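TRNA uridine(34) acetyltransferase (Methanocaldococcus infernus, PDB 6IA8) makes 5-carboxymethyluridine at wobble position 34 of tRNAs from acetyl-CoA and S-adenosyl-L-methionine, using a [4Fe-4S] cluster. Local coordinates at residues R424-Y429 against L442-H447; R433-D438 against K489-S494; K226-G231 against P257-S262. All blocks are in the same frame, centred on the assembly; numbering follows the deposited sequence.

Contact 1: residues R424-Y429 against L442-H447; sequences RLRDPY and LVRQLH. With SO4 (sulfate ion), chain E.
R424 lies alongside Q445, both side chains pointing the same way, and its NE gives Q445 OE1 a hydrogen bond of 2.9 Å. The acceptor sits at the edge of the guanidinium, close to its plane. CG of R424 is anti to the carbonyl carbon (chi1 -63°), and from there the chain runs straight out to NE beside the glutamine. A water accepts from R424 NH2 and donates to Q445 OE1 over 2.7 Å, so two bonds grip that oxygen, while R424 NH1 goes on to the backbone oxygen of W329. In the backbone, R424 N bonds Q445 O at 2.9 Å, but R424 O receives R444 N at 2.8 Å: two residues face one, a classic beta bulge. The R444 side chain lies against the other two arginines: R424 CB stands over one face of the R444 guanidinium, toward the rim, and R426 CB meets its edge. The gathered positive charge is probably balanced by acids: E406 bridges R426 and R444, D246 pairs with R426 and D283 with R444. L442 closes the other end of the pairing, where R426 N reaches L442 O at 2.8 Å and L442 N returns to R426 O; its CD1 packs on P428 CB at 4.1 Å. On the other face of the sheet, L425 CD1 packs against V443 CG2. A bulge in the fourth strand beside the acetyl-CoA site is characteristic of the GNAT fold; here it falls at R444 and Q445, where the probable acetyl-CoA-binding residues begin.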
loop_
_atom_site.group_PDB
_atom_site.type_symbol
_atom_site.label_atom_id
_atom_site.label_comp_id
_atom_site.label_asym_id
_atom_site.label_seq_id
_atom_site.Cartn_x
_atom_site.Cartn_y
_atom_site.Cartn_z
ATOM N N ARG A 424 -7.669 -10.146 1.353
ATOM C CA ARG A 424 -7.056 -10.169 2.680
ATOM C C ARG A 424 -8.162 -10.209 3.736
ATOM O O ARG A 424 -8.933 -9.250 3.877
ATOM C CB ARG A 424 -6.186 -8.934 2.874
ATOM C CG ARG A 424 -5.006 -8.812 1.934
ATOM C CD ARG A 424 -4.152 -7.630 2.348
ATOM N NE ARG A 424 -3.120 -7.238 1.390
ATOM C CZ ARG A 424 -1.952 -7.855 1.250
ATOM N NH1 ARG A 424 -1.700 -8.954 1.933
ATOM N NH2 ARG A 424 -1.061 -7.408 0.378
ATOM N N LEU A 425 -8.304 -11.354 4.394
ATOM C CA LEU A 425 -9.308 -11.575 5.428
ATOM C C LEU A 425 -8.617 -11.697 6.782
ATOM O O LEU A 425 -7.580 -12.354 6.901
ATOM C CB LEU A 425 -10.075 -12.856 5.137
ATOM C CG LEU A 425 -11.285 -13.197 6.006
ATOM C CD1 LEU A 425 -12.428 -12.224 5.746
ATOM C CD2 LEU A 425 -11.750 -14.640 5.684
ATOM N N ARG A 426 -9.170 -11.066 7.808
ATOM C CA ARG A 426 -8.521 -11.059 9.114
ATOM C C ARG A 426 -9.498 -11.413 10.231
ATOM O O ARG A 426 -10.623 -10.895 10.278
ATOM C CB ARG A 426 -7.880 -9.684 9.390
ATOM C CG ARG A 426 -7.290 -9.583 10.826
ATOM C CD ARG A 426 -6.552 -8.223 11.064
ATOM N NE ARG A 426 -6.100 -8.114 12.448
ATOM C CZ ARG A 426 -4.992 -8.669 12.920
ATOM N NH1 ARG A 426 -4.191 -9.298 12.087
ATOM N NH2 ARG A 426 -4.667 -8.553 14.201
ATOM N N ASP A 427 -9.044 -12.291 11.138
ATOM C CA ASP A 427 -9.710 -12.543 12.407
ATOM C C ASP A 427 -9.057 -11.606 13.400
ATOM O O ASP A 427 -7.899 -11.829 13.759
ATOM C CB ASP A 427 -9.521 -13.988 12.842
ATOM C CG ASP A 427 -10.320 -14.339 14.058
ATOM O OD1 ASP A 427 -11.076 -13.478 14.585
ATOM O OD2 ASP A 427 -10.180 -15.496 14.482
ATOM N N PRO A 428 -9.717 -10.552 13.838
ATOM C CA PRO A 428 -9.013 -9.508 14.582
ATOM C C PRO A 428 -8.637 -9.916 16.004
ATOM O O PRO A 428 -9.124 -10.889 16.586
ATOM C CB PRO A 428 -10.003 -8.343 14.577
ATOM C CG PRO A 428 -11.355 -8.983 14.407
ATOM C CD PRO A 428 -11.136 -10.224 13.584
ATOM N N TYR A 429 -7.733 -9.132 16.570
ATOM C CA TYR A 429 -7.161 -9.441 17.874
ATOM C C TYR A 429 -7.787 -8.573 18.958
ATOM O O TYR A 429 -8.539 -9.067 19.796
ATOM C CB TYR A 429 -5.640 -9.245 17.812
ATOM C CG TYR A 429 -4.925 -9.272 19.147
ATOM C CD1 TYR A 429 -5.106 -10.330 20.030
ATOM C CD2 TYR A 429 -4.076 -8.239 19.530
ATOM C CE1 TYR A 429 -4.439 -10.369 21.245
ATOM C CE2 TYR A 429 -3.414 -8.268 20.754
ATOM C CZ TYR A 429 -3.593 -9.340 21.586
ATOM O OH TYR A 429 -2.950 -9.377 22.792
ATOM N N LEU A 442 -12.927 -9.357 9.181
ATOM C CA LEU A 442 -12.623 -8.165 8.394
ATOM C C LEU A 442 -12.058 -8.524 7.020
ATOM O O LEU A 442 -11.065 -9.258 6.922
ATOM C CB LEU A 442 -11.606 -7.279 9.122
ATOM C CG LEU A 442 -11.920 -6.892 10.581
ATOM C CD1 LEU A 442 -10.720 -6.144 11.157
ATOM C CD2 LEU A 442 -13.157 -6.028 10.633
ATOM N N VAL A 443 -12.658 -7.962 5.969
ATOM C CA VAL A 443 -12.080 -7.989 4.628
ATOM C C VAL A 443 -11.293 -6.692 4.480
ATOM O O VAL A 443 -11.865 -5.633 4.245
ATOM C CB VAL A 443 -13.143 -8.130 3.541
ATOM C CG1 VAL A 443 -12.470 -8.026 2.202
ATOM C CG2 VAL A 443 -13.867 -9.471 3.703
ATOM N N ARG A 444 -9.978 -6.772 4.644
ATOM C CA ARG A 444 -9.128 -5.588 4.576
ATOM C C ARG A 444 -8.803 -5.165 3.155
ATOM O O ARG A 444 -8.493 -3.990 2.923
ATOM C CB ARG A 444 -7.833 -5.841 5.343
ATOM C CG ARG A 444 -8.090 -6.321 6.795
ATOM C CD ARG A 444 -6.837 -6.201 7.665
ATOM N NE ARG A 444 -5.788 -7.096 7.246
ATOM C CZ ARG A 444 -4.723 -6.762 6.531
ATOM N NH1 ARG A 444 -3.863 -7.717 6.190
ATOM N NH2 ARG A 444 -4.497 -5.494 6.200
ATOM N N GLN A 445 -8.888 -6.078 2.201
ATOM C CA GLN A 445 -8.610 -5.721 0.823
ATOM C C GLN A 445 -9.192 -6.785 -0.091
ATOM O O GLN A 445 -9.145 -7.965 0.241
ATOM C CB GLN A 445 -7.103 -5.633 0.567
ATOM C CG GLN A 445 -6.722 -5.306 -0.895
ATOM C CD GLN A 445 -5.279 -4.858 -1.043
ATOM O OE1 GLN A 445 -4.411 -5.242 -0.247
ATOM N NE2 GLN A 445 -5.020 -3.994 -2.039
ATOM N N LEU A 446 -9.728 -6.357 -1.228
ATOM C CA LEU A 446 -10.076 -7.224 -2.352
ATOM C C LEU A 446 -9.485 -6.558 -3.578
ATOM O O LEU A 446 -9.786 -5.393 -3.854
ATOM C CB LEU A 446 -11.583 -7.371 -2.536
ATOM C CG LEU A 446 -12.020 -8.026 -3.844
ATOM C CD1 LEU A 446 -11.528 -9.468 -3.958
ATOM C CD2 LEU A 446 -13.547 -7.963 -3.966
ATOM N N HIS A 447 -8.651 -7.277 -4.319
ATOM C CA HIS A 447 -8.048 -6.703 -5.514
ATOM C C HIS A 447 -8.100 -7.712 -6.650
ATOM O O HIS A 447 -7.586 -8.821 -6.518
ATOM C CB HIS A 447 -6.606 -6.307 -5.245
ATOM C CG HIS A 447 -6.019 -5.427 -6.310
ATOM N ND1 HIS A 447 -6.122 -4.055 -6.271
ATOM C CD2 HIS A 447 -5.375 -5.721 -7.468
ATOM C CE1 HIS A 447 -5.541 -3.536 -7.339
ATOM N NE2 HIS A 447 -5.074 -4.524 -8.079
HETATM S S SO4 E . -4.338 -2.795 -11.241
HETATM O O1 SO4 E . -4.996 -3.795 -10.421
HETATM O O2 SO4 E . -4.500 -3.146 -12.645
HETATM O O3 SO4 E . -4.942 -1.494 -10.994
HETATM O O4 SO4 E . -2.926 -2.742 -10.893
HETATM O O HOH W 1 -1.830 -4.616 -0.480
#

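Contact 2: residues R433-D438 against K489-S494; sequences RKEIDD and KILVTS
L491 packs CD1 against the 433-438 loop, where it lies 3.8 Å from I436 CG1 and 4.1 Å from E435 CG. This is a GNAT domain, and the loop joining strands 418-427 and 440-448 folds back here over strand 489-492. The L491 and E435 side chains cross at about a right angle. The methyl group meets the aliphatic part of the glutamate, and the carboxylate leads off elsewhere. A type I turn from R433 to I436, closed by I436 N bonding R433 O, shapes the loop. Within it R433 grips E435 side-on: NE bonds OE1 at 2.9 Å, approaching from above the carboxylate plane, while NH2 meets OE2 on its syn side at 3.1 Å in a nearly straight bond of 175°. The bend of E435 at chi2 (-85°) carries CD toward the arginine, and OE2 also accepts from A512 N. An alanine at E435 would probably leave the R433 guanidinium without its anionic mate and A512 N without this acceptor, and open a gap beside L491 CD1. On the other flank K489 extends toward the loop with a straight chain, its CG wedged between the backbone N and the carbonyl carbon. Its ammonium bridges two oxygens of the loop. NZ bonds E435 O at 3.1 Å, coming from well above the carbonyl plane. It also meets D437 tip to tip in a salt bridge whose hydrogen bond is weak, NZ to OD1 being 3.2 Å. The other carboxylate oxygen, D437 OD2, is held by K439 N and T440 OG1.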
loop_
_atom_site.group_PDB
_atom_site.type_symbol
_atom_site.label_atom_id
_atom_site.label_comp_id
_atom_site.label_asym_id
_atom_site.label_seq_id
_atom_site.Cartn_x
_atom_site.Cartn_y
_atom_site.Cartn_z
ATOM N N ARG A 433 -12.864 -0.269 17.272
ATOM C CA ARG A 433 -13.941 0.397 16.551
ATOM C C ARG A 433 -15.285 -0.148 17.014
ATOM O O ARG A 433 -15.440 -1.358 17.222
ATOM C CB ARG A 433 -13.783 0.170 15.046
ATOM C CG ARG A 433 -12.663 1.004 14.345
ATOM C CD ARG A 433 -12.997 2.498 14.389
ATOM N NE ARG A 433 -14.252 2.811 13.702
ATOM C CZ ARG A 433 -14.653 4.048 13.395
ATOM N NH1 ARG A 433 -13.886 5.087 13.690
ATOM N NH2 ARG A 433 -15.813 4.244 12.782
ATOM N N LYS A 434 -16.268 0.751 17.109
ATOM C CA LYS A 434 -17.589 0.383 17.598
ATOM C C LYS A 434 -18.215 -0.711 16.747
ATOM O O LYS A 434 -18.976 -1.533 17.258
ATOM C CB LYS A 434 -18.500 1.619 17.628
ATOM C CG LYS A 434 -18.464 2.467 16.342
ATOM C CD LYS A 434 -19.362 3.707 16.431
ATOM C CE LYS A 434 -20.840 3.345 16.331
ATOM N NZ LYS A 434 -21.706 4.557 16.174
ATOM N N GLU A 435 -17.913 -0.760 15.456
ATOM C CA GLU A 435 -18.614 -1.713 14.608
ATOM C C GLU A 435 -17.942 -3.078 14.546
ATOM O O GLU A 435 -18.491 -3.983 13.915
ATOM C CB GLU A 435 -18.793 -1.143 13.201
ATOM C CG GLU A 435 -17.577 -0.532 12.563
ATOM C CD GLU A 435 -17.342 0.939 12.936
ATOM O OE1 GLU A 435 -16.684 1.174 13.956
ATOM O OE2 GLU A 435 -17.725 1.858 12.188
ATOM N N ILE A 436 -16.807 -3.271 15.210
ATOM C CA ILE A 436 -16.095 -4.547 15.208
ATOM C C ILE A 436 -16.251 -5.184 16.581
ATOM O O ILE A 436 -15.774 -4.639 17.579
ATOM C CB ILE A 436 -14.607 -4.371 14.876
ATOM C CG1 ILE A 436 -14.444 -3.602 13.567
ATOM C CG2 ILE A 436 -13.910 -5.728 14.790
ATOM C CD1 ILE A 436 -12.987 -3.204 13.254
ATOM N N ASP A 437 -16.903 -6.336 16.639
ATOM C CA ASP A 437 -17.025 -7.108 17.880
ATOM C C ASP A 437 -16.299 -8.445 17.724
ATOM O O ASP A 437 -15.658 -8.713 16.708
ATOM C CB ASP A 437 -18.493 -7.328 18.277
ATOM C CG ASP A 437 -19.302 -8.007 17.198
ATOM O OD1 ASP A 437 -20.413 -7.515 16.911
ATOM O OD2 ASP A 437 -18.828 -9.015 16.613
ATOM N N ASP A 438 -16.404 -9.298 18.744
ATOM C CA ASP A 438 -15.686 -10.571 18.753
ATOM C C ASP A 438 -16.327 -11.633 17.860
ATOM O O ASP A 438 -15.837 -12.769 17.814
ATOM C CB ASP A 438 -15.562 -11.104 20.187
ATOM C CG ASP A 438 -16.905 -11.348 20.841
ATOM O OD1 ASP A 438 -17.957 -11.272 20.167
ATOM O OD2 ASP A 438 -16.922 -11.608 22.060
ATOM N N LYS A 489 -20.768 -11.601 11.374
ATOM C CA LYS A 489 -20.808 -10.482 10.449
ATOM C C LYS A 489 -19.416 -10.275 9.882
ATOM O O LYS A 489 -18.399 -10.614 10.506
ATOM C CB LYS A 489 -21.329 -9.192 11.101
ATOM C CG LYS A 489 -20.406 -8.537 12.094
ATOM C CD LYS A 489 -21.058 -7.260 12.633
ATOM C CE LYS A 489 -20.307 -6.687 13.817
ATOM N NZ LYS A 489 -21.083 -5.606 14.487
ATOM N N ILE A 490 -19.398 -9.749 8.667
ATOM C CA ILE A 490 -18.178 -9.516 7.920
ATOM C C ILE A 490 -18.200 -8.054 7.504
ATOM O O ILE A 490 -19.243 -7.545 7.077
ATOM C CB ILE A 490 -18.080 -10.490 6.729
ATOM C CG1 ILE A 490 -16.803 -10.274 5.944
ATOM C CG2 ILE A 490 -19.283 -10.396 5.817
ATOM C CD1 ILE A 490 -16.409 -11.532 5.149
ATOM N N LEU A 491 -17.086 -7.358 7.727
ATOM C CA LEU A 491 -16.970 -5.938 7.415
ATOM C C LEU A 491 -15.878 -5.723 6.382
ATOM O O LEU A 491 -14.753 -6.195 6.565
ATOM C CB LEU A 491 -16.639 -5.130 8.671
ATOM C CG LEU A 491 -17.693 -5.035 9.760
ATOM C CD1 LEU A 491 -17.101 -4.265 10.954
ATOM C CD2 LEU A 491 -18.940 -4.385 9.254
ATOM N N VAL A 492 -16.183 -4.947 5.341
ATOM C CA VAL A 492 -15.251 -4.676 4.256
ATOM C C VAL A 492 -14.741 -3.250 4.404
ATOM O O VAL A 492 -15.537 -2.314 4.560
ATOM C CB VAL A 492 -15.920 -4.865 2.888
ATOM C CG1 VAL A 492 -14.927 -4.587 1.789
ATOM C CG2 VAL A 492 -16.511 -6.252 2.789
ATOM N N THR A 493 -13.419 -3.094 4.389
ATOM C CA THR A 493 -12.788 -1.789 4.197
ATOM C C THR A 493 -12.882 -1.458 2.714
ATOM O O THR A 493 -12.267 -2.124 1.882
ATOM C CB THR A 493 -11.335 -1.802 4.665
ATOM O OG1 THR A 493 -11.280 -2.344 5.999
ATOM C CG2 THR A 493 -10.769 -0.398 4.652
ATOM N N SER A 494 -13.695 -0.473 2.375
ATOM C CA SER A 494 -14.009 -0.157 0.991
ATOM C C SER A 494 -13.575 1.264 0.690
ATOM O O SER A 494 -13.847 2.171 1.480
ATOM C CB SER A 494 -15.521 -0.284 0.736
ATOM O OG SER A 494 -15.900 0.185 -0.554
#

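Contact 3: residues K226-G231 against P257-S262; sequences KLCKRG and PGMPGS. With SO4 (sulfate ion), chain C.
A Schellman motif ends helix 222-227 of the radical SAM domain, and it packs against the loop that follows strand 250-255. K229, with positive phi, is the C-prime residue of this helix end; its N bonds K226 O, and R230 N bonds L225 O. C228 carries the centre of the contact. Its SG, anti to the carbonyl carbon (chi1 -57°), lies against three carbons of the P260 ring, nearest to CD at 3.5 Å and CG at 3.6 Å. The methyl of M259 comes to the same sulfur, CE to SG 3.9 Å, placed there by a bend at chi3 (74°) in an otherwise extended chain. P260 also touches L298 and M301 of helix 297-303. Next to it L227 sets CD2 3.7 Å from G261 CA and 3.6 Å from P260 O. G261 belongs to the type II turn from M259 to S262, closed by S262 N bonding M259 O; a CB here would clash with L227 CD2 and with the preceding carbonyl oxygen. Beyond the Schellman turn R230 and G231 hold a sulfate, probably from the crystallisation liquor. R230 NE and NH2 both donate to its O2, at 2.8 Å from NE, and G231 N bonds O4 at 2.9 Å, with H232 ND1 as a further partner. No hydrogen bond crosses between the two segments, so the join is mainly van der Waals packing of sulfur and carbon, with L227 CD2 also lying on backbone atoms.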
loop_
_atom_site.group_PDB
_atom_site.type_symbol
_atom_site.label_atom_id
_atom_site.label_comp_id
_atom_site.label_asym_id
_atom_site.label_seq_id
_atom_site.Cartn_x
_atom_site.Cartn_y
_atom_site.Cartn_z
ATOM N N LYS A 226 17.301 5.967 17.305
ATOM C CA LYS A 226 17.822 6.991 18.206
ATOM C C LYS A 226 19.074 7.630 17.624
ATOM O O LYS A 226 19.249 8.852 17.689
ATOM C CB LYS A 226 18.139 6.385 19.567
ATOM C CG LYS A 226 16.933 5.962 20.381
ATOM N N LEU A 227 19.945 6.814 17.020
ATOM C CA LEU A 227 21.193 7.334 16.464
ATOM C C LEU A 227 20.922 8.388 15.391
ATOM O O LEU A 227 21.642 9.389 15.279
ATOM C CB LEU A 227 22.010 6.176 15.900
ATOM C CG LEU A 227 23.473 6.345 15.550
ATOM C CD1 LEU A 227 24.314 6.635 16.778
ATOM C CD2 LEU A 227 23.928 5.069 14.841
ATOM N N CYS A 228 19.874 8.196 14.610
ATOM C CA CYS A 228 19.504 9.144 13.568
ATOM C C CYS A 228 18.500 10.177 14.059
ATOM O O CYS A 228 17.989 10.967 13.263
ATOM C CB CYS A 228 18.941 8.393 12.356
ATOM S SG CYS A 228 20.114 7.148 11.702
ATOM N N LYS A 229 18.197 10.178 15.346
ATOM C CA LYS A 229 17.282 11.152 15.933
ATOM C C LYS A 229 15.931 11.141 15.215
ATOM O O LYS A 229 15.355 12.184 14.885
ATOM C CB LYS A 229 17.910 12.548 15.945
ATOM C CG LYS A 229 19.122 12.614 16.863
ATOM C CD LYS A 229 19.845 13.956 16.847
ATOM C CE LYS A 229 21.111 13.865 17.713
ATOM N NZ LYS A 229 21.951 15.095 17.674
ATOM N N ARG A 230 15.422 9.932 14.976
ATOM C CA ARG A 230 14.056 9.772 14.501
ATOM C C ARG A 230 13.083 9.926 15.672
ATOM O O ARG A 230 13.434 9.737 16.841
ATOM C CB ARG A 230 13.866 8.412 13.824
ATOM C CG ARG A 230 14.949 8.029 12.826
ATOM C CD ARG A 230 15.075 9.006 11.655
ATOM N NE ARG A 230 13.861 9.080 10.850
ATOM C CZ ARG A 230 13.817 9.532 9.599
ATOM N NH1 ARG A 230 14.929 9.940 9.000
ATOM N NH2 ARG A 230 12.661 9.557 8.940
ATOM N N GLY A 231 11.848 10.291 15.350
ATOM C CA GLY A 231 10.901 10.632 16.389
ATOM C C GLY A 231 9.969 9.518 16.801
ATOM O O GLY A 231 8.890 9.796 17.334
ATOM N N PRO A 257 17.136 0.581 4.018
ATOM C CA PRO A 257 18.420 -0.099 4.226
ATOM C C PRO A 257 19.554 0.920 4.284
ATOM O O PRO A 257 19.487 2.000 3.687
ATOM C CB PRO A 257 18.555 -1.019 3.004
ATOM C CG PRO A 257 17.165 -1.116 2.433
ATOM C CD PRO A 257 16.496 0.209 2.745
ATOM N N GLY A 258 20.605 0.560 5.014
ATOM C CA GLY A 258 21.845 1.324 4.999
ATOM C C GLY A 258 21.823 2.604 5.811
ATOM O O GLY A 258 22.575 3.554 5.513
ATOM N N MET A 259 20.992 2.658 6.849
ATOM C CA MET A 259 20.992 3.795 7.750
ATOM C C MET A 259 22.244 3.789 8.626
ATOM O O MET A 259 22.893 2.757 8.789
ATOM C CB MET A 259 19.754 3.775 8.641
ATOM C CG MET A 259 18.468 4.084 7.886
ATOM S SD MET A 259 17.035 3.869 8.903
ATOM C CE MET A 259 17.100 5.303 9.990
ATOM N N PRO A 260 22.593 4.936 9.211
ATOM C CA PRO A 260 23.744 4.973 10.126
ATOM C C PRO A 260 23.588 3.939 11.225
ATOM O O PRO A 260 22.510 3.771 11.799
ATOM C CB PRO A 260 23.711 6.401 10.687
ATOM C CG PRO A 260 23.049 7.213 9.612
ATOM C CD PRO A 260 22.044 6.279 8.941
ATOM N N GLY A 261 24.672 3.231 11.508
ATOM C CA GLY A 261 24.657 2.222 12.539
ATOM C C GLY A 261 24.273 0.839 12.072
ATOM O O GLY A 261 24.456 -0.132 12.826
ATOM N N SER A 262 23.786 0.709 10.848
ATOM C CA SER A 262 23.340 -0.577 10.354
ATOM C C SER A 262 24.457 -1.254 9.559
ATOM O O SER A 262 25.589 -0.778 9.476
ATOM C CB SER A 262 22.081 -0.407 9.506
ATOM O OG SER A 262 21.353 -1.632 9.414
HETATM S S SO4 C . 10.502 9.999 12.058
HETATM O O1 SO4 C . 9.738 9.599 13.241
HETATM O O2 SO4 C . 11.082 8.831 11.398
HETATM O O3 SO4 C . 9.625 10.698 11.125
HETATM O O4 SO4 C . 11.575 10.897 12.476
#

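Contacts 1 and 2 belong to one acetyltransferase sheet, in which strands 440-448 and 489-492 are parallel neighbours. Their centres lie about 10 Å apart, and they touch: V443 N probably bonds L491 O at 2.8 Å, V443 O likewise T493 N, and L442 CD2 packs on I436 CD1 at 3.9 Å. Contact 1 itself holds Q445, L446 and H447 of the probable acetyl-CoA site, and its V443 side chain is about 5 Å from that of Y502, against about 10 Å for L491 of contact 2. Contact 3 stands apart in the radical SAM domain, its centre about 33 Å from that of contact 1 and about 37 Å from that of contact 2, away from the annotated sites.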